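Local coordinates for hypothetical protein (Staphylococcus aureus subsp. aureus, PDB 2ETS) that is of unknown function but belongs to the DUF1798 family of bacterial proteins and folds as a four-helix bundle, at residues 63-68 against 77-82; 18-23 against 112-117. All coordinates share one frame; numbering follows the deposited sequence.

Contact 1: residues 63-68 against 77-82; sequences LHREFI and RKFELL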
ATOM      1  N   LEU A  63     -10.600  10.155  -1.481  1.00 52.53           N
ATOM      2  CA  LEU A  63     -11.601  10.958  -2.185  1.00 52.69           C
ATOM      3  C   LEU A  63     -12.551  10.089  -3.031  1.00 51.37           C
ATOM      4  O   LEU A  63     -13.639  10.499  -3.311  1.00 49.88           O
ATOM      5  CB  LEU A  63     -10.937  12.037  -3.045  1.00 53.43           C
ATOM      6  CG  LEU A  63     -10.016  13.041  -2.325  1.00 56.51           C
ATOM      7  CD1 LEU A  63      -9.337  13.994  -3.330  1.00 48.42           C
ATOM      8  CD2 LEU A  63     -10.754  13.843  -1.249  1.00 56.73           C
ATOM      9  N   HIS A  64     -12.157   8.878  -3.410  1.00 53.74           N
ATOM     10  CA  HIS A  64     -13.063   7.974  -4.138  1.00 53.68           C
ATOM     11  C   HIS A  64     -13.660   6.872  -3.292  1.00 53.21           C
ATOM     12  O   HIS A  64     -14.151   5.896  -3.848  1.00 53.16           O
ATOM     13  CB  HIS A  64     -12.334   7.323  -5.307  1.00 54.57           C
ATOM     14  CG  HIS A  64     -11.733   8.307  -6.243  1.00 54.06           C
ATOM     15  ND1 HIS A  64     -12.396   8.766  -7.360  1.00 56.19           N
ATOM     16  CD2 HIS A  64     -10.551   8.962  -6.205  1.00 54.25           C
ATOM     17  CE1 HIS A  64     -11.634   9.640  -7.986  1.00 55.59           C
ATOM     18  NE2 HIS A  64     -10.510   9.778  -7.306  1.00 55.91           N
ATOM     19  N   ARG A  65     -13.662   7.048  -1.970  1.00 55.35           N
ATOM     20  CA  ARG A  65     -14.182   6.037  -1.017  1.00 55.88           C
ATOM     21  C   ARG A  65     -15.559   5.463  -1.406  1.00 57.43           C
ATOM     22  O   ARG A  65     -15.736   4.243  -1.467  1.00 55.34           O
ATOM     23  CB  ARG A  65     -14.251   6.620   0.404  1.00 55.26           C
ATOM     24  CG  ARG A  65     -14.723   5.601   1.439  1.00 56.64           C
ATOM     25  CD  ARG A  65     -14.838   6.135   2.861  1.00 55.69           C
ATOM     26  NE  ARG A  65     -15.751   5.308   3.661  1.00 50.15           N
ATOM     27  CZ  ARG A  65     -17.086   5.312   3.544  1.00 65.05           C
ATOM     28  NH1 ARG A  65     -17.713   6.106   2.670  1.00 61.31           N
ATOM     29  NH2 ARG A  65     -17.821   4.508   4.313  1.00 66.34           N
ATOM     30  N   GLU A  66     -16.510   6.353  -1.691  1.00 58.39           N
ATOM     31  CA  GLU A  66     -17.907   5.978  -1.985  1.00 58.64           C
ATOM     32  C   GLU A  66     -18.032   5.017  -3.178  1.00 56.68           C
ATOM     33  O   GLU A  66     -18.837   4.086  -3.139  1.00 58.41           O
ATOM     34  CB  GLU A  66     -18.771   7.234  -2.234  1.00 60.01           C
ATOM     35  CG  GLU A  66     -18.912   8.183  -1.040  1.00 64.07           C
ATOM     36  N   PHE A  67     -17.231   5.230  -4.219  1.00 54.83           N
ATOM     37  CA  PHE A  67     -17.197   4.303  -5.359  1.00 55.59           C
ATOM     38  C   PHE A  67     -16.566   2.975  -4.964  1.00 56.26           C
ATOM     39  O   PHE A  67     -17.197   1.917  -5.082  1.00 55.67           O
ATOM     40  CB  PHE A  67     -16.404   4.870  -6.539  1.00 57.23           C
ATOM     41  CG  PHE A  67     -16.516   4.030  -7.798  1.00 58.27           C
ATOM     42  CD1 PHE A  67     -15.724   2.897  -7.982  1.00 60.42           C
ATOM     43  CD2 PHE A  67     -17.438   4.356  -8.782  1.00 62.56           C
ATOM     44  CE1 PHE A  67     -15.841   2.118  -9.131  1.00 53.42           C
ATOM     45  CE2 PHE A  67     -17.556   3.580  -9.934  1.00 65.17           C
ATOM     46  CZ  PHE A  67     -16.747   2.455 -10.099  1.00 60.65           C
ATOM     47  N   ILE A  68     -15.320   3.059  -4.491  1.00 54.07           N
ATOM     48  CA  ILE A  68     -14.513   1.891  -4.191  1.00 54.01           C
ATOM     49  C   ILE A  68     -15.205   0.899  -3.236  1.00 52.43           C
ATOM     50  O   ILE A  68     -15.117  -0.295  -3.451  1.00 50.97           O
ATOM     51  CB  ILE A  68     -13.128   2.312  -3.643  1.00 54.74           C
ATOM     52  CG1 ILE A  68     -12.262   2.834  -4.801  1.00 58.35           C
ATOM     53  CG2 ILE A  68     -12.433   1.140  -2.950  1.00 47.27           C
ATOM     54  CD1 ILE A  68     -11.161   3.754  -4.375  1.00 61.12           C
ATOM     55  N   ARG A  77     -15.437  -1.190   5.995  1.00 46.69           N
ATOM     56  CA  ARG A  77     -14.421  -1.745   6.895  1.00 48.71           C
ATOM     57  C   ARG A  77     -13.160  -2.223   6.145  1.00 49.02           C
ATOM     58  O   ARG A  77     -12.054  -1.835   6.491  1.00 48.08           O
ATOM     59  CB  ARG A  77     -14.976  -2.900   7.706  1.00 47.79           C
ATOM     60  CG  ARG A  77     -14.100  -3.220   8.937  1.00 51.92           C
ATOM     61  CD  ARG A  77     -14.725  -4.290   9.816  1.00 53.66           C
ATOM     62  NE  ARG A  77     -14.591  -5.528   9.100  1.00 56.60           N
ATOM     63  CZ  ARG A  77     -13.583  -6.385   9.211  1.00 57.11           C
ATOM     64  NH1 ARG A  77     -12.600  -6.239  10.099  1.00 59.43           N
ATOM     65  NH2 ARG A  77     -13.586  -7.439   8.426  1.00 49.39           N
ATOM     66  N   LYS A  78     -13.346  -3.045   5.113  1.00 50.49           N
ATOM     67  CA  LYS A  78     -12.249  -3.576   4.307  1.00 51.53           C
ATOM     68  C   LYS A  78     -11.442  -2.449   3.655  1.00 52.43           C
ATOM     69  O   LYS A  78     -10.235  -2.528   3.558  1.00 53.51           O
ATOM     70  CB  LYS A  78     -12.785  -4.527   3.220  1.00 53.28           C
ATOM     71  CG  LYS A  78     -13.214  -5.944   3.702  1.00 64.63           C
ATOM     72  CD  LYS A  78     -12.038  -6.940   3.840  1.00 82.43           C
ATOM     73  CE  LYS A  78     -11.423  -7.302   2.434  1.00 84.71           C
ATOM     74  NZ  LYS A  78     -10.056  -7.927   2.532  1.00 79.16           N
ATOM     75  N   PHE A  79     -12.108  -1.382   3.229  1.00 50.73           N
ATOM     76  CA  PHE A  79     -11.412  -0.236   2.672  1.00 49.80           C
ATOM     77  C   PHE A  79     -10.512   0.445   3.720  1.00 50.04           C
ATOM     78  O   PHE A  79      -9.373   0.825   3.419  1.00 50.42           O
ATOM     79  CB  PHE A  79     -12.420   0.742   2.081  1.00 50.18           C
ATOM     80  CG  PHE A  79     -11.812   1.960   1.434  1.00 50.03           C
ATOM     81  CD1 PHE A  79     -11.368   1.916   0.111  1.00 51.81           C
ATOM     82  CD2 PHE A  79     -11.761   3.175   2.117  1.00 52.74           C
ATOM     83  CE1 PHE A  79     -10.849   3.064  -0.517  1.00 54.82           C
ATOM     84  CE2 PHE A  79     -11.226   4.335   1.499  1.00 55.03           C
ATOM     85  CZ  PHE A  79     -10.775   4.273   0.173  1.00 54.80           C
ATOM     86  N   GLU A  80     -10.996   0.577   4.946  1.00 51.56           N
ATOM     87  CA  GLU A  80     -10.186   1.175   6.020  1.00 51.82           C
ATOM     88  C   GLU A  80      -8.995   0.300   6.421  1.00 50.01           C
ATOM     89  O   GLU A  80      -7.897   0.803   6.679  1.00 46.85           O
ATOM     90  CB  GLU A  80     -11.021   1.505   7.252  1.00 51.43           C
ATOM     91  CG  GLU A  80     -12.150   2.548   7.021  1.00 48.74           C
ATOM     92  CD  GLU A  80     -11.636   3.921   6.523  1.00 61.27           C
ATOM     93  OE1 GLU A  80     -10.583   4.391   7.000  1.00 53.93           O
ATOM     94  OE2 GLU A  80     -12.287   4.523   5.638  1.00 61.05           O
ATOM     95  N   LEU A  81      -9.190  -1.004   6.454  1.00 50.09           N
ATOM     96  CA  LEU A  81      -8.055  -1.884   6.745  1.00 49.91           C
ATOM     97  C   LEU A  81      -7.015  -1.877   5.667  1.00 47.30           C
ATOM     98  O   LEU A  81      -5.837  -1.947   5.959  1.00 46.17           O
ATOM     99  CB  LEU A  81      -8.533  -3.304   6.998  1.00 53.51           C
ATOM    100  CG  LEU A  81      -9.493  -3.342   8.190  1.00 65.60           C
ATOM    101  CD1 LEU A  81      -9.889  -4.794   8.492  1.00 73.43           C
ATOM    102  CD2 LEU A  81      -8.892  -2.666   9.430  1.00 76.30           C
ATOM    103  N   LEU A  82      -7.452  -1.772   4.413  1.00 46.99           N
ATOM    104  CA  LEU A  82      -6.554  -1.763   3.306  1.00 49.28           C
ATOM    105  C   LEU A  82      -5.638  -0.562   3.416  1.00 51.16           C
ATOM    106  O   LEU A  82      -4.431  -0.707   3.250  1.00 53.27           O
ATOM    107  CB  LEU A  82      -7.306  -1.751   1.992  1.00 47.78           C
ATOM    108  CG  LEU A  82      -6.432  -1.583   0.753  1.00 53.34           C
ATOM    109  CD1 LEU A  82      -5.389  -2.691   0.578  1.00 56.66           C
ATOM    110  CD2 LEU A  82      -7.334  -1.449  -0.497  1.00 53.16           C
TER
HETATM  111  O   HOH W   1     -14.363   3.419   4.538  1.00 57.10           O

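Contact 2: residues 18-23 against 112-117; sequences ESLIYE and YDLQNI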
ATOM      1  N   GLU A  18      -3.328   1.297  -9.780  1.00 58.07           N
ATOM      2  CA  GLU A  18      -2.068   0.851 -10.416  1.00 60.56           C
ATOM      3  C   GLU A  18      -0.838   1.490  -9.755  1.00 60.63           C
ATOM      4  O   GLU A  18       0.220   0.858  -9.610  1.00 60.22           O
ATOM      5  CB  GLU A  18      -2.082   1.132 -11.935  1.00 56.52           C
ATOM      6  CG  GLU A  18      -2.656  -0.046 -12.698  1.00 59.98           C
ATOM      7  CD  GLU A  18      -2.888   0.216 -14.181  1.00 64.57           C
ATOM      8  OE1 GLU A  18      -3.429   1.293 -14.542  1.00 72.62           O
ATOM      9  OE2 GLU A  18      -2.535  -0.673 -14.993  1.00 68.68           O
ATOM     10  N   SER A  19      -0.993   2.746  -9.354  1.00 60.04           N
ATOM     11  CA  SER A  19       0.037   3.415  -8.605  1.00 60.32           C
ATOM     12  C   SER A  19       0.326   2.751  -7.264  1.00 57.57           C
ATOM     13  O   SER A  19       1.477   2.622  -6.886  1.00 59.19           O
ATOM     14  CB  SER A  19      -0.329   4.868  -8.374  1.00 61.60           C
ATOM     15  OG  SER A  19       0.820   5.545  -7.919  1.00 70.80           O
ATOM     16  N   LEU A  20      -0.706   2.355  -6.528  1.00 56.47           N
ATOM     17  CA  LEU A  20      -0.492   1.680  -5.257  1.00 54.42           C
ATOM     18  C   LEU A  20       0.099   0.280  -5.480  1.00 51.51           C
ATOM     19  O   LEU A  20       0.938  -0.181  -4.722  1.00 51.61           O
ATOM     20  CB  LEU A  20      -1.801   1.566  -4.469  1.00 56.67           C
ATOM     21  CG  LEU A  20      -2.406   2.849  -3.909  1.00 60.27           C
ATOM     22  CD1 LEU A  20      -3.789   2.555  -3.355  1.00 60.39           C
ATOM     23  CD2 LEU A  20      -1.523   3.399  -2.823  1.00 60.10           C
ATOM     24  N   ILE A  21      -0.370  -0.414  -6.500  1.00 51.67           N
ATOM     25  CA  ILE A  21       0.186  -1.714  -6.841  1.00 52.46           C
ATOM     26  C   ILE A  21       1.698  -1.637  -7.047  1.00 52.40           C
ATOM     27  O   ILE A  21       2.473  -2.379  -6.388  1.00 52.22           O
ATOM     28  CB  ILE A  21      -0.535  -2.330  -8.057  1.00 51.79           C
ATOM     29  CG1 ILE A  21      -1.949  -2.769  -7.588  1.00 49.82           C
ATOM     30  CG2 ILE A  21       0.233  -3.552  -8.590  1.00 49.42           C
ATOM     31  CD1 ILE A  21      -2.866  -3.271  -8.702  1.00 54.71           C
ATOM     32  N   TYR A  22       2.114  -0.726  -7.915  1.00 50.85           N
ATOM     33  CA  TYR A  22       3.547  -0.464  -8.130  1.00 50.13           C
ATOM     34  C   TYR A  22       4.236  -0.190  -6.791  1.00 48.46           C
ATOM     35  O   TYR A  22       5.283  -0.779  -6.494  1.00 45.38           O
ATOM     36  CB  TYR A  22       3.780   0.702  -9.110  1.00 49.38           C
ATOM     37  CG  TYR A  22       5.193   1.306  -9.039  1.00 48.33           C
ATOM     38  CD1 TYR A  22       6.277   0.797  -9.802  1.00 58.10           C
ATOM     39  CD2 TYR A  22       5.441   2.386  -8.225  1.00 53.49           C
ATOM     40  CE1 TYR A  22       7.566   1.373  -9.714  1.00 57.05           C
ATOM     41  CE2 TYR A  22       6.701   2.968  -8.147  1.00 53.90           C
ATOM     42  CZ  TYR A  22       7.753   2.457  -8.854  1.00 61.01           C
ATOM     43  OH  TYR A  22       8.955   3.110  -8.671  1.00 60.25           O
ATOM     44  N   GLU A  23       3.641   0.709  -5.983  1.00 46.79           N
ATOM     45  CA  GLU A  23       4.275   1.096  -4.727  1.00 49.09           C
ATOM     46  C   GLU A  23       4.415  -0.064  -3.698  1.00 50.25           C
ATOM     47  O   GLU A  23       5.442  -0.195  -3.022  1.00 50.86           O
ATOM     48  CB  GLU A  23       3.546   2.285  -4.131  1.00 50.01           C
ATOM     49  CG  GLU A  23       3.860   3.603  -4.851  1.00 55.91           C
ATOM     50  CD  GLU A  23       5.306   4.059  -4.683  1.00 55.73           C
ATOM     51  OE1 GLU A  23       6.106   3.308  -4.065  1.00 59.84           O
ATOM     52  OE2 GLU A  23       5.637   5.177  -5.162  1.00 62.05           O
ATOM     53  N   TYR A 112      -3.802  -8.648  -2.847  1.00 48.16           N
ATOM     54  CA  TYR A 112      -5.057  -9.313  -3.164  1.00 51.36           C
ATOM     55  C   TYR A 112      -6.233  -8.303  -3.267  1.00 50.28           C
ATOM     56  O   TYR A 112      -6.954  -8.250  -4.265  1.00 50.48           O
ATOM     57  CB  TYR A 112      -5.342 -10.462  -2.185  1.00 54.73           C
ATOM     58  CG  TYR A 112      -6.698 -11.038  -2.373  1.00 54.33           C
ATOM     59  CD1 TYR A 112      -7.805 -10.465  -1.746  1.00 60.17           C
ATOM     60  CD2 TYR A 112      -6.899 -12.135  -3.202  1.00 58.04           C
ATOM     61  CE1 TYR A 112      -9.081 -10.973  -1.945  1.00 63.10           C
ATOM     62  CE2 TYR A 112      -8.183 -12.657  -3.400  1.00 48.56           C
ATOM     63  CZ  TYR A 112      -9.257 -12.065  -2.778  1.00 51.74           C
ATOM     64  OH  TYR A 112     -10.528 -12.548  -2.985  1.00 57.76           O
ATOM     65  N   ASP A 113      -6.392  -7.473  -2.258  1.00 49.51           N
ATOM     66  CA  ASP A 113      -7.403  -6.422  -2.297  1.00 51.19           C
ATOM     67  C   ASP A 113      -7.264  -5.459  -3.475  1.00 52.89           C
ATOM     68  O   ASP A 113      -8.244  -5.069  -4.116  1.00 52.56           O
ATOM     69  CB  ASP A 113      -7.312  -5.621  -1.021  1.00 53.75           C
ATOM     70  CG  ASP A 113      -7.866  -6.376   0.188  1.00 57.49           C
ATOM     71  OD1 ASP A 113      -8.589  -7.394   0.004  1.00 54.94           O
ATOM     72  OD2 ASP A 113      -7.581  -5.919   1.319  1.00 58.13           O
ATOM     73  N   LEU A 114      -6.036  -5.022  -3.709  1.00 52.58           N
ATOM     74  CA  LEU A 114      -5.747  -4.094  -4.797  1.00 51.04           C
ATOM     75  C   LEU A 114      -6.155  -4.649  -6.159  1.00 49.45           C
ATOM     76  O   LEU A 114      -6.687  -3.921  -6.997  1.00 45.93           O
ATOM     77  CB  LEU A 114      -4.257  -3.742  -4.795  1.00 50.53           C
ATOM     78  CG  LEU A 114      -3.828  -2.793  -3.666  1.00 52.66           C
ATOM     79  CD1 LEU A 114      -2.343  -2.580  -3.740  1.00 55.20           C
ATOM     80  CD2 LEU A 114      -4.542  -1.437  -3.741  1.00 54.27           C
ATOM     81  N   GLN A 115      -5.916  -5.939  -6.374  1.00 49.28           N
ATOM     82  CA  GLN A 115      -6.330  -6.564  -7.622  1.00 49.57           C
ATOM     83  C   GLN A 115      -7.841  -6.565  -7.794  1.00 49.59           C
ATOM     84  O   GLN A 115      -8.331  -6.369  -8.910  1.00 52.14           O
ATOM     85  CB  GLN A 115      -5.824  -8.004  -7.717  1.00 50.80           C
ATOM     86  CG  GLN A 115      -4.392  -8.136  -8.081  1.00 51.17           C
ATOM     87  CD  GLN A 115      -4.082  -7.545  -9.471  1.00 59.84           C
ATOM     88  OE1 GLN A 115      -3.059  -6.879  -9.638  1.00 49.37           O
ATOM     89  NE2 GLN A 115      -4.987  -7.747 -10.444  1.00 49.93           N
ATOM     90  N   ASN A 116      -8.574  -6.824  -6.709  1.00 46.14           N
ATOM     91  CA  ASN A 116     -10.019  -6.872  -6.758  1.00 46.63           C
ATOM     92  C   ASN A 116     -10.577  -5.498  -7.074  1.00 47.22           C
ATOM     93  O   ASN A 116     -11.607  -5.356  -7.758  1.00 45.18           O
ATOM     94  CB  ASN A 116     -10.600  -7.365  -5.424  1.00 50.86           C
ATOM     95  CG  ASN A 116     -10.460  -8.869  -5.236  1.00 51.89           C
ATOM     96  OD1 ASN A 116     -10.342  -9.629  -6.199  1.00 49.75           O
ATOM     97  ND2 ASN A 116     -10.487  -9.302  -3.995  1.00 43.27           N
ATOM     98  N   ILE A 117      -9.907  -4.488  -6.543  1.00 47.62           N
ATOM     99  CA  ILE A 117     -10.328  -3.124  -6.742  1.00 51.13           C
ATOM    100  C   ILE A 117     -10.060  -2.792  -8.186  1.00 50.41           C
ATOM    101  O   ILE A 117     -10.956  -2.316  -8.884  1.00 50.33           O
ATOM    102  CB  ILE A 117      -9.594  -2.143  -5.795  1.00 50.67           C
ATOM    103  CG1 ILE A 117     -10.091  -2.348  -4.369  1.00 54.02           C
ATOM    104  CG2 ILE A 117      -9.818  -0.708  -6.224  1.00 51.11           C
ATOM    105  CD1 ILE A 117      -9.315  -1.551  -3.311  1.00 55.67           C
TER

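Contact 1: residues 63-68 against 77-82
Phe79 and Arg65 meet because each throws its CG anti to its own backbone nitrogen, with chi1 at -178° in both. The phenylalanine ring is thereby swung out of helix 76-92 toward residues 63-68, and the arginine chain, extended from CG to NE, runs past it. The methylenes do the touching: Arg65 CG lies 3.7 Å from Phe79 CE2, with CB close behind, while the guanidinium plane stands perpendicular to the ring plane. This is aliphatic packing rather than a cation-pi stack, and it shows why a long arginine suits a boundary site, greasy along its stem and charged at its end.

Ile68 meets the other ortho-meta side of the same ring. Its CG2 methyl comes obliquely to within 3.3 Å of Phe79 CD1, a close approach, and CB and CD1 add looser contacts to CE1. A branched aliphatic chain fits here, since its CG2 methyl also packs on Ile117 of helix 100-120; Ile69 packs on Phe79.

The polar edge is built differently. Glu80 bends at chi2 (-60°), which brings its carboxylate round toward Arg65. Even so, Arg65 NE and Glu80 OE2 stay 4.1 Å apart, too far for a salt bridge, and a water joins them. The water oxygen accepts from Arg65 NE at 2.5 Å and donates to Glu80 OE2 at 2.6 Å, both short lengths that should not be read closely. On the same edge of the guanidinium, NH2 hydrogen-bonds Ser76 OG at the start of helix 76-92.

Apolar packing therefore joins the short helix 65-68 to helix 76-92 on the inner side, while toward the surface the opposite charges probably attract each other through the bridging water instead of by direct pairing.

Contact 2: residues 18-23 against 112-117
Leu114 and Ile21 carry most of this interface, which joins helix 12-37 to helix 100-120 within the four-helix bundle. The two short segments run nearly antiparallel, at 158° between their directions, with axes 10.0 Å apart. That spacing leaves room for interleaved aliphatic side chains.

Ile21 CG1 and Leu114 CG both lie opposite the carbonyl carbon of their own residue, and the two side chains slide past each other in opposite directions. Ile21 CG1 rests 3.8 Å from Leu114 CB and almost as near to Leu114 CD1. The other methyl of Leu114, CD2, turns to Leu20, meeting its CB and CD1 at 4.1 Å. Leucine suits this buried place because its fork serves two neighbours at once. Leu20 continues inward onto Ile57, Leu58 and Ile61 of helix 43-63, so the apolar surface passes from one helix pair to the next.

Toward solvent the character changes. Gln115 is exposed and adds only a small contact at the margin of the interface, its chain bending at chi2 (-62°) to carry the amide back toward helix 12-37, where OE1 lies 3.7 Å from the Ile21 CD1 methyl, in van der Waals contact.

In the fold
From the N terminus the chain first runs along helix 12-37, which supplies residues 18-23 to contact 2, and then along helix 43-63. At the end of that helix it enters residues 63-68, and after eight linking residues it reaches 77-82 on helix 76-92, so contact 1 closes a short loop. Helix 100-120 then returns to residues 18-23, and contact 2 closes a long loop that encloses the short one. Contact 1 ties a connection to the helix that follows it, whereas contact 2 joins the first and last long helices. They meet where Lys78 forms a salt bridge with Asp113 and where Leu82 packs on Asp113 and Ile117.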